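Local coordinates for protein formimidoylglutamase (Bacillus subtilis, PDB 3M1R) that hydrolyses N-formimidoyl-L-glutamate to L-glutamate and formamide in histidine degradation, using a pair of manganese ions in each subunit, at residues M214-R218 with G263-E269; L222-K227 with E272-I277; D92-H96 with H106-M111. All coordinates share one frame; numbering follows the deposited sequence.

Interaction 1. Residues M214-R218 with G263-E269; sequences MDMIR and GGLYTDE
In this arginase-family fold, the first turn of helix 214-220 meets the loop that runs into the N-terminus of helix 267-278, and the bridge between them is Arg-218 with Glu-269. The guanidinium grips the carboxylate end-on: NH1 reaches OE2 of Glu-269 at 2.6 Å and NH2 reaches its OE1 at 2.9 Å, each close to linear. The two planes lie only 24° apart. Arg-218 gets there because its chain bends at chi2 (-87°). OE1 has a second donor, the backbone N of Tyr-266 at 3.2 Å; with Tyr-266 as N-cap and Glu-269 three residues on, this is the side-chain-to-N-cap half of a capping box. Beneath, the selenomethionine Met-214 folds back at chi2 and chi3, bringing CE under one face of the guanidinium and 3.6 Å from C of Gly-264, while SE lies 3.9 Å from CD2 of Leu-265. A flexible, apolar chain suits this place, because it can bend to touch all three. Gly-263, with positive phi, takes a backbone conformation that a side chain would strain. Because OE1 serves the arginine and the helix start at once, three bonds limit rotation of the Glu-269 carboxylate, and the pairing should favour its ionised form.

Interaction 2. Residues L222-K227 with E272-I277; sequences LIPTIK and EAVKYI
The ring of Tyr-276 is the flat group here, and Ile-226 lies at its edge: the branch methyl CG2 sits near the ring plane, 4.1 Å from CE2. Two more groups approach obliquely, CD1 of Ile-223 near the base of the ring and the methylenes of Lys-227 at its far end. The lysine chain, extended beyond CG, passes the phenol at about a right angle, with CG a tight 3.1 Å from OH of Tyr-276. Its long aliphatic part suits the exposed border of the contact, where the methylenes pack against the phenol end. The ring reaches over to the other helix because CG of Tyr-276 stands opposite its own backbone N (chi1 -175°).

Helices 222-234 and 267-278 are neighbouring layer helices of the alpha/beta fold, and each leads into a strand of the parallel sheet. They therefore run in much the same direction, with the two short segments 30° apart and their axes 10.0 Å from each other at closest. No hydrogen bond joins the segments. Ala-273 suits the point where the backbones draw near, its CA 6.0 Å from that of Ile-223. Its small CB meets CD2 of Leu-222 at 3.5 Å and CD1 of Ile-226 at 4.0 Å, while CD1 of Ile-223 rests on its CA. Deeper in, the end methyls of Ile-226 and Ile-277 touch where their side chains cross nearly perpendicularly, and Ile-277 continues onto Ile-150 and Phe-152 of strand 147-152.

Interaction 3. Residues D92-H96 with H106-M111; sequences DIDIH and HIFQTM
Ile-93 and Ile-107 cross at about a right angle, the strand residue pressing its methyl CG2 onto the helix. That methyl lies 3.9 Å from the backbone N of Ile-107 and 4.1 Å from its CG1. Pointing toward the helix, Ile-93 spreads its two branches along it. CG2, opposite its backbone N, sits at His-106 and Ile-107, while the CG1 arm slides past Thr-110 in the opposing sense and ends between Ile-107 and the selenomethionine Met-111, whose SE is 4.3 Å from CD1 of Ile-93. A beta-branched residue fits here because it spreads over a full helical turn.

One residue on, Asp-94 and His-106 lie side by side and point the same way, with carboxylate and imidazole planes 41° apart. The ring turns its edge to the loop: CD2 of His-106 is 3.0 Å from O of Asp-94, near the ring plane, and 3.4 Å from OD2 of the same residue. A polarised ring carbon is well placed beside two oxygens. His-106 is also gripped through its backbone, since its carbonyl O accepts from both N and OG1 of Thr-110, arriving from opposite faces of the carbonyl plane; the OG1 bond is 2.9 Å and satisfies a buried hydroxyl.

Strand 87-93, helix 100-117 and strand 121-127 form a beta-alpha-beta crossover that passes over strand 39-45, whose Val-45 touches both Ile-93 and Ile-107. Helix 133-141 packs beside Ile-107. Phe-9 of a neighbouring subunit stacks on the His-106 ring, and a strand of that subunit continues the sheet antiparallel to Asp-92 and Ile-93.

Overall arrangement
Interactions 1 and 2 form one continuous patch, their centres 12 Å apart. Both use helix 267-278, the first at its start and the second further along, and the successive helices 214-220 and 222-234 supply the other sides. Leu-222 joins them: its CD2 lies 4.0 Å from CD1 of Leu-265. Interaction 3 is on the opposite side of the chain's centre, 33 Å from interaction 1 and 31 Å from interaction 2 between centres. The metal site, occupied here by calcium ions, lies nearer the first: the side chain of Leu-265 is about 9 Å from that of Asp-153, a ligand of both metals. In interaction 3, the Ile-107 side chain is about 11 Å from that of Asn-130, another ligand.

Interaction 1. Residues M214-R218 with G263-E269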
HETATM    1  N   MSE D 214      18.450  22.469 -15.674  1.00 40.45           N
HETATM    2  CA  MSE D 214      17.491  22.949 -14.693  1.00 36.57           C
HETATM    3  C   MSE D 214      18.015  24.241 -14.098  1.00 45.31           C
HETATM    4  O   MSE D 214      17.238  25.124 -13.741  1.00 49.39           O
HETATM    5  CB  MSE D 214      17.315  21.908 -13.579  1.00 35.66           C
HETATM    6  CG  MSE D 214      16.362  20.767 -13.947  1.00 37.51           C
HETATM    7 SE   MSE D 214      14.567  21.377 -14.481  0.91 51.27          SE
HETATM    8  CE  MSE D 214      14.176  22.560 -12.987  1.00 34.67           C
ATOM      9  N   ASP D 215      19.341  24.347 -13.998  1.00 44.05           N
ATOM     10  CA  ASP D 215      19.974  25.515 -13.400  1.00 51.78           C
ATOM     11  C   ASP D 215      19.702  26.729 -14.277  1.00 53.01           C
ATOM     12  O   ASP D 215      19.302  27.790 -13.785  1.00 55.71           O
ATOM     13  CB  ASP D 215      21.489  25.299 -13.257  1.00 65.68           C
ATOM     14  CG  ASP D 215      22.057  25.885 -11.959  1.00 78.35           C
ATOM     15  OD1 ASP D 215      22.091  25.151 -10.946  1.00 83.20           O
ATOM     16  OD2 ASP D 215      22.486  27.064 -11.952  1.00 80.38           O
HETATM   17  N   MSE D 216      19.918  26.563 -15.581  1.00 51.93           N
HETATM   18  CA  MSE D 216      19.694  27.635 -16.553  1.00 50.74           C
HETATM   19  C   MSE D 216      18.221  28.015 -16.596  1.00 50.78           C
HETATM   20  O   MSE D 216      17.877  29.196 -16.626  1.00 52.74           O
HETATM   21  CB  MSE D 216      20.158  27.204 -17.946  1.00 50.23           C
HETATM   22  CG  MSE D 216      21.675  27.054 -18.085  1.00 58.16           C
HETATM   23 SE   MSE D 216      22.194  25.914 -19.585  0.75 68.04          SE
HETATM   24  CE  MSE D 216      21.333  26.920 -21.019  1.00100.28           C
ATOM     25  N   ILE D 217      17.361  26.999 -16.592  1.00 50.13           N
ATOM     26  CA  ILE D 217      15.919  27.191 -16.678  1.00 47.67           C
ATOM     27  C   ILE D 217      15.425  27.940 -15.446  1.00 49.57           C
ATOM     28  O   ILE D 217      14.528  28.767 -15.536  1.00 56.87           O
ATOM     29  CB  ILE D 217      15.199  25.830 -16.819  1.00 43.61           C
ATOM     30  CG1 ILE D 217      15.429  25.264 -18.215  1.00 48.88           C
ATOM     31  CG2 ILE D 217      13.715  25.952 -16.561  1.00 37.60           C
ATOM     32  CD1 ILE D 217      15.068  23.815 -18.342  1.00 50.84           C
ATOM     33  N   ARG D 218      16.024  27.663 -14.297  1.00 51.59           N
ATOM     34  CA  ARG D 218      15.588  28.287 -13.056  1.00 50.22           C
ATOM     35  C   ARG D 218      15.975  29.755 -12.966  1.00 58.23           C
ATOM     36  O   ARG D 218      15.232  30.561 -12.411  1.00 68.25           O
ATOM     37  CB  ARG D 218      16.115  27.518 -11.847  1.00 43.36           C
ATOM     38  CG  ARG D 218      15.314  26.261 -11.546  1.00 54.49           C
ATOM     39  CD  ARG D 218      14.122  26.557 -10.651  1.00 56.58           C
ATOM     40  NE  ARG D 218      13.173  25.445 -10.603  1.00 54.31           N
ATOM     41  CZ  ARG D 218      12.157  25.321 -11.451  1.00 50.74           C
ATOM     42  NH1 ARG D 218      11.977  26.231 -12.405  1.00 43.58           N
ATOM     43  NH2 ARG D 218      11.332  24.291 -11.360  1.00 48.50           N
ATOM     44  N   GLY D 263      14.779  18.307  -7.626  1.00 45.99           N
ATOM     45  CA  GLY D 263      15.409  19.281  -8.508  1.00 44.02           C
ATOM     46  C   GLY D 263      14.847  19.380  -9.917  1.00 40.75           C
ATOM     47  O   GLY D 263      15.551  19.793 -10.837  1.00 48.59           O
ATOM     48  N   GLY D 264      13.583  19.023 -10.096  1.00 31.58           N
ATOM     49  CA  GLY D 264      12.989  19.014 -11.422  1.00 29.67           C
ATOM     50  C   GLY D 264      11.914  20.057 -11.658  1.00 36.61           C
ATOM     51  O   GLY D 264      11.631  20.897 -10.806  1.00 39.75           O
ATOM     52  N   LEU D 265      11.307  20.001 -12.836  1.00 38.17           N
ATOM     53  CA  LEU D 265      10.242  20.921 -13.205  1.00 33.33           C
ATOM     54  C   LEU D 265       8.981  20.693 -12.356  1.00 35.43           C
ATOM     55  O   LEU D 265       8.750  19.594 -11.847  1.00 33.94           O
ATOM     56  CB  LEU D 265       9.876  20.726 -14.677  1.00 37.12           C
ATOM     57  CG  LEU D 265      10.757  21.253 -15.802  1.00 39.00           C
ATOM     58  CD1 LEU D 265       9.998  21.057 -17.125  1.00 33.67           C
ATOM     59  CD2 LEU D 265      11.069  22.738 -15.585  1.00 39.55           C
ATOM     60  N   TYR D 266       8.152  21.720 -12.215  1.00 33.08           N
ATOM     61  CA  TYR D 266       6.851  21.516 -11.584  1.00 39.15           C
ATOM     62  C   TYR D 266       5.793  21.432 -12.692  1.00 31.80           C
ATOM     63  O   TYR D 266       5.998  21.977 -13.752  1.00 30.70           O
ATOM     64  CB  TYR D 266       6.599  22.594 -10.520  1.00 51.37           C
ATOM     65  CG  TYR D 266       7.693  22.574  -9.444  1.00 64.54           C
ATOM     66  CD1 TYR D 266       8.569  23.647  -9.273  1.00 69.83           C
ATOM     67  CD2 TYR D 266       7.878  21.452  -8.633  1.00 66.89           C
ATOM     68  CE1 TYR D 266       9.576  23.613  -8.304  1.00 71.16           C
ATOM     69  CE2 TYR D 266       8.879  21.408  -7.665  1.00 66.05           C
ATOM     70  CZ  TYR D 266       9.723  22.488  -7.504  1.00 73.37           C
ATOM     71  OH  TYR D 266      10.718  22.431  -6.544  1.00 77.02           O
ATOM     72  N   THR D 267       4.707  20.690 -12.483  1.00 30.20           N
ATOM     73  CA  THR D 267       3.797  20.391 -13.588  1.00 31.67           C
ATOM     74  C   THR D 267       3.193  21.629 -14.288  1.00 32.81           C
ATOM     75  O   THR D 267       3.109  21.670 -15.502  1.00 39.83           O
ATOM     76  CB  THR D 267       2.664  19.426 -13.176  1.00 35.34           C
ATOM     77  OG1 THR D 267       3.217  18.303 -12.489  1.00 38.61           O
ATOM     78  CG2 THR D 267       1.934  18.920 -14.421  1.00 30.90           C
ATOM     79  N   ASP D 268       2.783  22.633 -13.527  1.00 34.60           N
ATOM     80  CA  ASP D 268       2.198  23.833 -14.114  1.00 42.80           C
ATOM     81  C   ASP D 268       3.185  24.559 -15.044  1.00 48.04           C
ATOM     82  O   ASP D 268       2.797  25.095 -16.084  1.00 51.63           O
ATOM     83  CB  ASP D 268       1.681  24.761 -13.016  1.00 53.97           C
ATOM     84  CG  ASP D 268       2.723  25.049 -11.966  1.00 68.88           C
ATOM     85  OD1 ASP D 268       3.694  25.770 -12.276  1.00 73.66           O
ATOM     86  OD2 ASP D 268       2.570  24.554 -10.827  1.00 79.23           O
ATOM     87  N   GLU D 269       4.456  24.567 -14.661  1.00 45.96           N
ATOM     88  CA  GLU D 269       5.542  25.031 -15.520  1.00 44.75           C
ATOM     89  C   GLU D 269       5.596  24.241 -16.832  1.00 44.11           C
ATOM     90  O   GLU D 269       5.731  24.813 -17.902  1.00 42.87           O
ATOM     91  CB  GLU D 269       6.857  24.791 -14.808  1.00 46.90           C
ATOM     92  CG  GLU D 269       7.703  25.987 -14.578  1.00 51.62           C
ATOM     93  CD  GLU D 269       8.996  25.603 -13.884  1.00 52.52           C
ATOM     94  OE1 GLU D 269       8.984  24.639 -13.071  1.00 52.69           O
ATOM     95  OE2 GLU D 269      10.026  26.247 -14.172  1.00 53.88           O
TER

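Interaction 2. Residues L222-K227 with E272-I277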
ATOM      1  N   LEU D 222      11.562  28.924 -17.749  1.00 46.23           N
ATOM      2  CA  LEU D 222      11.309  27.971 -18.829  1.00 47.53           C
ATOM      3  C   LEU D 222      10.812  28.614 -20.143  1.00 48.58           C
ATOM      4  O   LEU D 222      11.375  28.372 -21.212  1.00 45.58           O
ATOM      5  CB  LEU D 222      10.365  26.844 -18.369  1.00 44.26           C
ATOM      6  CG  LEU D 222      10.130  25.752 -19.417  1.00 42.70           C
ATOM      7  CD1 LEU D 222      11.450  25.262 -20.008  1.00 40.10           C
ATOM      8  CD2 LEU D 222       9.313  24.594 -18.852  1.00 35.14           C
ATOM      9  N   ILE D 223       9.753  29.415 -20.072  1.00 45.68           N
ATOM     10  CA  ILE D 223       9.213  30.005 -21.292  1.00 50.14           C
ATOM     11  C   ILE D 223      10.203  30.961 -21.989  1.00 55.37           C
ATOM     12  O   ILE D 223      10.375  30.890 -23.206  1.00 59.45           O
ATOM     13  CB  ILE D 223       7.864  30.711 -21.072  1.00 48.78           C
ATOM     14  CG1 ILE D 223       6.813  29.735 -20.530  1.00 46.42           C
ATOM     15  CG2 ILE D 223       7.399  31.327 -22.387  1.00 49.14           C
ATOM     16  CD1 ILE D 223       6.236  28.828 -21.571  1.00 49.58           C
ATOM     17  N   PRO D 224      10.848  31.860 -21.231  1.00 52.26           N
ATOM     18  CA  PRO D 224      11.905  32.664 -21.865  1.00 53.64           C
ATOM     19  C   PRO D 224      13.039  31.803 -22.440  1.00 51.06           C
ATOM     20  O   PRO D 224      13.562  32.103 -23.506  1.00 53.42           O
ATOM     21  CB  PRO D 224      12.415  33.540 -20.715  1.00 50.02           C
ATOM     22  CG  PRO D 224      11.241  33.669 -19.808  1.00 56.29           C
ATOM     23  CD  PRO D 224      10.568  32.310 -19.856  1.00 53.70           C
ATOM     24  N   THR D 225      13.409  30.735 -21.752  1.00 49.60           N
ATOM     25  CA  THR D 225      14.449  29.854 -22.272  1.00 55.41           C
ATOM     26  C   THR D 225      14.074  29.309 -23.650  1.00 57.95           C
ATOM     27  O   THR D 225      14.906  29.245 -24.548  1.00 63.26           O
ATOM     28  CB  THR D 225      14.743  28.679 -21.330  1.00 52.71           C
ATOM     29  OG1 THR D 225      15.361  29.162 -20.131  1.00 59.62           O
ATOM     30  CG2 THR D 225      15.685  27.701 -22.001  1.00 47.70           C
ATOM     31  N   ILE D 226      12.812  28.935 -23.817  1.00 56.62           N
ATOM     32  CA  ILE D 226      12.325  28.406 -25.090  1.00 49.77           C
ATOM     33  C   ILE D 226      12.241  29.468 -26.191  1.00 55.01           C
ATOM     34  O   ILE D 226      12.543  29.192 -27.355  1.00 60.75           O
ATOM     35  CB  ILE D 226      10.954  27.732 -24.910  1.00 41.70           C
ATOM     36  CG1 ILE D 226      11.078  26.494 -24.027  1.00 41.66           C
ATOM     37  CG2 ILE D 226      10.362  27.348 -26.247  1.00 43.32           C
ATOM     38  CD1 ILE D 226       9.751  25.814 -23.803  1.00 42.87           C
ATOM     39  N   LYS D 227      11.827  30.678 -25.833  1.00 53.50           N
ATOM     40  CA  LYS D 227      11.768  31.758 -26.815  1.00 60.17           C
ATOM     41  C   LYS D 227      13.164  32.071 -27.331  1.00 66.66           C
ATOM     42  O   LYS D 227      13.352  32.389 -28.501  1.00 66.24           O
ATOM     43  CB  LYS D 227      11.124  33.012 -26.217  1.00 58.48           C
ATOM     44  CG  LYS D 227       9.620  32.926 -26.106  1.00 56.31           C
ATOM     45  CD  LYS D 227       9.091  33.945 -25.130  1.00 67.79           C
ATOM     46  CE  LYS D 227       7.568  33.983 -25.147  1.00 71.49           C
ATOM     47  NZ  LYS D 227       7.035  35.076 -24.282  1.00 70.31           N
ATOM     48  N   GLU D 272       2.440  24.892 -19.141  1.00 41.68           N
ATOM     49  CA  GLU D 272       2.483  26.187 -19.815  1.00 43.96           C
ATOM     50  C   GLU D 272       3.416  26.108 -21.014  1.00 42.55           C
ATOM     51  O   GLU D 272       3.114  26.628 -22.077  1.00 39.57           O
ATOM     52  CB  GLU D 272       2.934  27.281 -18.843  1.00 50.50           C
ATOM     53  CG  GLU D 272       2.416  28.672 -19.166  1.00 66.16           C
ATOM     54  CD  GLU D 272       0.893  28.749 -19.176  1.00 79.36           C
ATOM     55  OE1 GLU D 272       0.348  29.648 -19.850  1.00 87.70           O
ATOM     56  OE2 GLU D 272       0.234  27.911 -18.522  1.00 81.84           O
ATOM     57  N   ALA D 273       4.542  25.423 -20.840  1.00 37.90           N
ATOM     58  CA  ALA D 273       5.549  25.304 -21.899  1.00 43.22           C
ATOM     59  C   ALA D 273       5.031  24.492 -23.082  1.00 40.69           C
ATOM     60  O   ALA D 273       5.175  24.892 -24.234  1.00 42.17           O
ATOM     61  CB  ALA D 273       6.846  24.688 -21.347  1.00 36.21           C
ATOM     62  N   VAL D 274       4.435  23.344 -22.789  1.00 40.28           N
ATOM     63  CA  VAL D 274       3.752  22.560 -23.808  1.00 39.48           C
ATOM     64  C   VAL D 274       2.672  23.384 -24.569  1.00 43.02           C
ATOM     65  O   VAL D 274       2.585  23.312 -25.801  1.00 38.81           O
ATOM     66  CB  VAL D 274       3.132  21.298 -23.191  1.00 37.70           C
ATOM     67  CG1 VAL D 274       2.278  20.570 -24.208  1.00 40.73           C
ATOM     68  CG2 VAL D 274       4.239  20.392 -22.657  1.00 43.50           C
ATOM     69  N   LYS D 275       1.851  24.155 -23.854  1.00 43.30           N
ATOM     70  CA  LYS D 275       0.834  24.958 -24.541  1.00 41.86           C
ATOM     71  C   LYS D 275       1.488  25.987 -25.487  1.00 43.71           C
ATOM     72  O   LYS D 275       1.078  26.138 -26.627  1.00 45.27           O
ATOM     73  CB  LYS D 275      -0.143  25.639 -23.572  1.00 42.85           C
ATOM     74  CG  LYS D 275      -0.999  26.714 -24.283  1.00 51.74           C
ATOM     75  CD  LYS D 275      -2.064  27.371 -23.399  1.00 58.75           C
ATOM     76  CE  LYS D 275      -1.546  27.771 -22.007  1.00 65.77           C
ATOM     77  NZ  LYS D 275      -1.692  26.676 -20.962  1.00 57.77           N
ATOM     78  N   TYR D 276       2.520  26.668 -25.007  1.00 41.02           N
ATOM     79  CA  TYR D 276       3.304  27.561 -25.842  1.00 40.07           C
ATOM     80  C   TYR D 276       3.805  26.893 -27.125  1.00 40.53           C
ATOM     81  O   TYR D 276       3.483  27.342 -28.227  1.00 36.99           O
ATOM     82  CB  TYR D 276       4.486  28.140 -25.058  1.00 47.08           C
ATOM     83  CG  TYR D 276       5.265  29.168 -25.846  1.00 47.71           C
ATOM     84  CD1 TYR D 276       4.710  30.402 -26.150  1.00 56.11           C
ATOM     85  CD2 TYR D 276       6.548  28.903 -26.292  1.00 44.89           C
ATOM     86  CE1 TYR D 276       5.415  31.350 -26.885  1.00 59.90           C
ATOM     87  CE2 TYR D 276       7.259  29.841 -27.027  1.00 51.67           C
ATOM     88  CZ  TYR D 276       6.688  31.061 -27.317  1.00 55.62           C
ATOM     89  OH  TYR D 276       7.396  31.992 -28.038  1.00 62.87           O
ATOM     90  N   ILE D 277       4.608  25.839 -26.992  1.00 42.85           N
ATOM     91  CA  ILE D 277       5.160  25.155 -28.162  1.00 44.31           C
ATOM     92  C   ILE D 277       4.066  24.658 -29.113  1.00 47.94           C
ATOM     93  O   ILE D 277       4.198  24.744 -30.337  1.00 49.76           O
ATOM     94  CB  ILE D 277       6.037  23.963 -27.747  1.00 46.28           C
ATOM     95  CG1 ILE D 277       7.325  24.462 -27.087  1.00 41.97           C
ATOM     96  CG2 ILE D 277       6.341  23.094 -28.951  1.00 44.97           C
ATOM     97  CD1 ILE D 277       8.017  23.423 -26.216  1.00 44.61           C
TER

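Interaction 3. Residues D92-H96 with H106-M111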
ATOM      1  N   ASP D  92      -3.776   0.752 -30.112  1.00 44.09           N
ATOM      2  CA  ASP D  92      -2.429   0.562 -29.608  1.00 42.20           C
ATOM      3  C   ASP D  92      -1.578  -0.134 -30.677  1.00 46.53           C
ATOM      4  O   ASP D  92      -2.052  -1.027 -31.397  1.00 41.75           O
ATOM      5  CB  ASP D  92      -2.443  -0.296 -28.345  1.00 42.47           C
ATOM      6  CG  ASP D  92      -2.949   0.454 -27.118  1.00 47.62           C
ATOM      7  OD1 ASP D  92      -2.913   1.703 -27.101  1.00 41.55           O
ATOM      8  OD2 ASP D  92      -3.361  -0.225 -26.151  1.00 50.90           O
ATOM      9  N   ILE D  93      -0.320   0.273 -30.775  1.00 43.90           N
ATOM     10  CA  ILE D  93       0.605  -0.422 -31.635  1.00 48.64           C
ATOM     11  C   ILE D  93       0.934  -1.736 -30.995  1.00 51.37           C
ATOM     12  O   ILE D  93       1.289  -1.793 -29.817  1.00 55.62           O
ATOM     13  CB  ILE D  93       1.871   0.375 -31.856  1.00 53.51           C
ATOM     14  CG1 ILE D  93       1.518   1.677 -32.568  1.00 52.09           C
ATOM     15  CG2 ILE D  93       2.855  -0.434 -32.689  1.00 53.96           C
ATOM     16  CD1 ILE D  93       2.616   2.691 -32.556  1.00 57.06           C
ATOM     17  N   ASP D  94       0.797  -2.805 -31.768  1.00 51.11           N
ATOM     18  CA  ASP D  94       1.073  -4.139 -31.252  1.00 51.93           C
ATOM     19  C   ASP D  94       2.520  -4.282 -30.772  1.00 55.56           C
ATOM     20  O   ASP D  94       3.463  -3.909 -31.469  1.00 63.41           O
ATOM     21  CB  ASP D  94       0.765  -5.195 -32.306  1.00 57.52           C
ATOM     22  CG  ASP D  94       1.099  -6.579 -31.834  1.00 64.59           C
ATOM     23  OD1 ASP D  94       0.317  -7.133 -31.038  1.00 67.55           O
ATOM     24  OD2 ASP D  94       2.154  -7.104 -32.240  1.00 71.00           O
ATOM     25  N   ILE D  95       2.695  -4.831 -29.577  1.00 50.81           N
ATOM     26  CA  ILE D  95       4.027  -4.994 -29.021  1.00 48.20           C
ATOM     27  C   ILE D  95       4.340  -6.475 -28.848  1.00 53.47           C
ATOM     28  O   ILE D  95       3.542  -7.230 -28.289  1.00 52.06           O
ATOM     29  CB  ILE D  95       4.165  -4.283 -27.655  1.00 46.53           C
ATOM     30  CG1 ILE D  95       3.855  -2.792 -27.783  1.00 44.47           C
ATOM     31  CG2 ILE D  95       5.572  -4.511 -27.061  1.00 47.54           C
ATOM     32  CD1 ILE D  95       4.711  -2.066 -28.792  1.00 46.12           C
ATOM     33  N   HIS D  96       5.502  -6.896 -29.327  1.00 57.54           N
ATOM     34  CA  HIS D  96       5.900  -8.286 -29.160  1.00 66.17           C
ATOM     35  C   HIS D  96       6.197  -8.612 -27.698  1.00 68.49           C
ATOM     36  O   HIS D  96       6.994  -7.929 -27.048  1.00 68.33           O
ATOM     37  CB  HIS D  96       7.128  -8.601 -29.995  1.00 69.40           C
ATOM     38  CG  HIS D  96       7.347 -10.063 -30.185  1.00 78.73           C
ATOM     39  ND1 HIS D  96       7.563 -10.629 -31.422  1.00 84.84           N
ATOM     40  CD2 HIS D  96       7.345 -11.085 -29.297  1.00 81.50           C
ATOM     41  CE1 HIS D  96       7.707 -11.935 -31.284  1.00 89.09           C
ATOM     42  NE2 HIS D  96       7.577 -12.237 -30.005  1.00 86.83           N
ATOM     43  N   HIS D 106       7.441  -2.707 -35.422  1.00 46.49           N
ATOM     44  CA  HIS D 106       6.002  -2.489 -35.386  1.00 46.54           C
ATOM     45  C   HIS D 106       5.726  -0.991 -35.309  1.00 53.02           C
ATOM     46  O   HIS D 106       4.927  -0.448 -36.079  1.00 50.90           O
ATOM     47  CB  HIS D 106       5.383  -3.171 -34.180  1.00 40.90           C
ATOM     48  CG  HIS D 106       5.391  -4.659 -34.254  1.00 46.84           C
ATOM     49  ND1 HIS D 106       5.840  -5.349 -35.364  1.00 52.72           N
ATOM     50  CD2 HIS D 106       4.997  -5.598 -33.365  1.00 51.26           C
ATOM     51  CE1 HIS D 106       5.731  -6.639 -35.149  1.00 54.85           C
ATOM     52  NE2 HIS D 106       5.219  -6.829 -33.943  1.00 56.27           N
ATOM     53  N   ILE D 107       6.411  -0.329 -34.380  1.00 48.75           N
ATOM     54  CA  ILE D 107       6.195   1.090 -34.140  1.00 45.81           C
ATOM     55  C   ILE D 107       6.537   1.924 -35.359  1.00 49.08           C
ATOM     56  O   ILE D 107       5.738   2.753 -35.791  1.00 44.56           O
ATOM     57  CB  ILE D 107       7.009   1.590 -32.936  1.00 47.03           C
ATOM     58  CG1 ILE D 107       6.644   0.769 -31.683  1.00 42.60           C
ATOM     59  CG2 ILE D 107       6.782   3.080 -32.735  1.00 45.70           C
ATOM     60  CD1 ILE D 107       7.506   1.049 -30.453  1.00 39.64           C
ATOM     61  N   PHE D 108       7.719   1.704 -35.928  1.00 50.31           N
ATOM     62  CA  PHE D 108       8.120   2.494 -37.071  1.00 44.72           C
ATOM     63  C   PHE D 108       7.194   2.286 -38.262  1.00 48.24           C
ATOM     64  O   PHE D 108       6.855   3.236 -38.952  1.00 50.63           O
ATOM     65  CB  PHE D 108       9.559   2.221 -37.494  1.00 48.28           C
ATOM     66  CG  PHE D 108       9.930   2.915 -38.772  1.00 49.51           C
ATOM     67  CD1 PHE D 108      10.205   2.194 -39.921  1.00 57.22           C
ATOM     68  CD2 PHE D 108       9.942   4.296 -38.836  1.00 52.94           C
ATOM     69  CE1 PHE D 108      10.526   2.837 -41.107  1.00 58.45           C
ATOM     70  CE2 PHE D 108      10.258   4.952 -40.018  1.00 57.34           C
ATOM     71  CZ  PHE D 108      10.548   4.223 -41.159  1.00 58.63           C
ATOM     72  N   GLN D 109       6.785   1.046 -38.502  1.00 51.59           N
ATOM     73  CA  GLN D 109       6.004   0.728 -39.702  1.00 55.61           C
ATOM     74  C   GLN D 109       4.600   1.276 -39.625  1.00 56.03           C
ATOM     75  O   GLN D 109       4.064   1.764 -40.621  1.00 53.21           O
ATOM     76  CB  GLN D 109       5.890  -0.777 -39.890  1.00 64.35           C
ATOM     77  CG  GLN D 109       7.012  -1.420 -40.648  1.00 77.86           C
ATOM     78  CD  GLN D 109       6.762  -2.900 -40.819  1.00 91.93           C
ATOM     79  OE1 GLN D 109       7.461  -3.731 -40.238  1.00 96.55           O
ATOM     80  NE2 GLN D 109       5.739  -3.239 -41.600  1.00 96.74           N
ATOM     81  N   THR D 110       3.998   1.155 -38.442  1.00 50.80           N
ATOM     82  CA  THR D 110       2.626   1.569 -38.246  1.00 47.59           C
ATOM     83  C   THR D 110       2.578   3.073 -38.356  1.00 51.68           C
ATOM     84  O   THR D 110       1.756   3.637 -39.083  1.00 58.50           O
ATOM     85  CB  THR D 110       2.108   1.126 -36.876  1.00 43.93           C
ATOM     86  OG1 THR D 110       2.107  -0.306 -36.815  1.00 51.85           O
ATOM     87  CG2 THR D 110       0.701   1.640 -36.639  1.00 40.88           C
HETATM   88  N   MSE D 111       3.496   3.708 -37.645  1.00 51.95           N
HETATM   89  CA  MSE D 111       3.617   5.151 -37.615  1.00 52.73           C
HETATM   90  C   MSE D 111       3.839   5.685 -39.035  1.00 53.64           C
HETATM   91  O   MSE D 111       3.222   6.667 -39.453  1.00 51.41           O
HETATM   92  CB  MSE D 111       4.795   5.518 -36.715  1.00 60.68           C
HETATM   93  CG  MSE D 111       4.600   6.752 -35.864  1.00 72.56           C
HETATM   94 SE   MSE D 111       3.307   6.517 -34.433  0.89 64.66          SE
HETATM   95  CE  MSE D 111       2.983   8.398 -34.070  1.00134.68           C
TER